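Local coordinates for protein lactococcus lactis MG1363 DpsA (Lactococcus lactis, PDB 1ZS3) that assembles into a dodecameric Dps shell of the ferritin family that binds DNA, for which an N-terminal helix is required, and probably protects cells against oxidative stress, at the interface of chains A and B. Numbering follows the deposited sequence. Chains: chain A/B, Lactococcus lactis MG1363 DpsA.

The interface of chains A and B. Residues chain A 73, 77, 80; chain B 50, 62.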
# COMPACT_ATOMS: atom_id res chain seq x y z
N PHE A 73 15.87 5.93 -21.85
CA PHE A 73 16.50 4.74 -21.26
C PHE A 73 15.89 3.44 -21.81
O PHE A 73 16.57 2.43 -21.94
CB PHE A 73 16.39 4.74 -19.73
CG PHE A 73 17.32 5.71 -19.04
CD1 PHE A 73 16.83 6.88 -18.46
CD2 PHE A 73 18.69 5.46 -18.96
CE1 PHE A 73 17.67 7.77 -17.84
CE2 PHE A 73 19.56 6.37 -18.35
CZ PHE A 73 19.04 7.52 -17.77
N ASP A 77 18.22 0.95 -24.04
CA ASP A 77 18.40 -0.42 -23.53
C ASP A 77 17.99 -1.40 -24.56
O ASP A 77 18.64 -2.44 -24.68
CB ASP A 77 17.59 -0.66 -22.27
CG ASP A 77 18.28 -0.17 -21.08
OD1 ASP A 77 17.64 0.14 -20.07
OD2 ASP A 77 19.50 -0.05 -21.03
N LEU A 80 21.00 -1.34 -27.19
CA LEU A 80 22.16 -2.05 -26.64
C LEU A 80 21.92 -3.55 -26.52
O LEU A 80 22.86 -4.33 -26.46
CB LEU A 80 22.56 -1.48 -25.28
CG LEU A 80 23.64 -0.37 -25.32
CD1 LEU A 80 23.05 0.92 -25.80
CD2 LEU A 80 24.30 -0.16 -24.00
N ILE B 50 23.74 3.93 -19.19
CA ILE B 50 23.60 3.05 -20.32
C ILE B 50 24.83 2.13 -20.56
O ILE B 50 24.68 0.91 -20.74
CB ILE B 50 23.30 3.88 -21.57
CG1 ILE B 50 21.93 4.50 -21.43
CG2 ILE B 50 23.33 3.02 -22.82
CD1 ILE B 50 21.78 5.86 -22.00
N ARG B 62 22.01 5.66 -12.76
CA ARG B 62 20.74 6.15 -13.30
C ARG B 62 19.88 6.82 -12.25
O ARG B 62 19.04 7.64 -12.56
CB ARG B 62 19.93 5.01 -13.88
CG ARG B 62 20.34 4.65 -15.28
CD ARG B 62 19.42 3.65 -15.90
NE ARG B 62 20.11 2.69 -16.74
CZ ARG B 62 19.52 2.04 -17.74
NH1 ARG B 62 18.26 2.27 -18.03
NH2 ARG B 62 20.19 1.17 -18.47
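B:Arg62 and A:Asp77 form the charged core of this patch, one half of a pair of identical contacts at the two-fold dimer interface of the twelve-subunit shell. Both belong to copies of the same helix, 55-81, and their side chains reach toward each other from the two chains. The guanidinium presents its end to the carboxylate, B:Arg62 NH1 donating to A:Asp77 OD1 at 3.0 Å. Beside it, B:Arg62 NH2 donates to A:Asp77 OD2 at 2.9 Å, a pair that is also the salt bridge. OD2 receives its hydrogen through the syn lone pair, whereas OD1 is met on its syn side but 24° out of the carboxylate plane. The carboxylate carbon lies in the guanidinium plane, at its edge, and the two groups are nearly coplanar; paired bonds of this sort restrict rotation of both. Arginine suits the place because it offers two parallel N-H donors together with a long aliphatic stem; aspartate answers with two oxygens on a short side chain.

That stem makes the second kind of contact. It runs antiparallel to A:Phe73, one helical turn before A:Asp77, over one face of the ring near its CD2-CE2 edge. The phenyl, tilted by 22° from the guanidinium, offers it a broad flat surface. B:Arg62 CG approaches A:Phe73 CE2 at 3.6 Å. Bending at chi3 (-143°), the arginine follows the ring before its end reaches the acid. A lysine in its place would probably lose the two-pronged grip, leaving one carboxylate oxygen without its mate and the acid freer to turn.

Mainly apolar packing borders the ion pair. A:Leu80, near the end of helix 55-81, meets B:Ile50, near the end of helix 27-51, their branched side chains lying roughly perpendicular and supplying methyls to fill the contact. A:Leu80 CD2 also touches the backbone carbonyl oxygen of B:Ile50. With CG2 anti to its backbone N, B:Ile50 directs this methyl to CD2 of A:Leu80, 3.5 Å away.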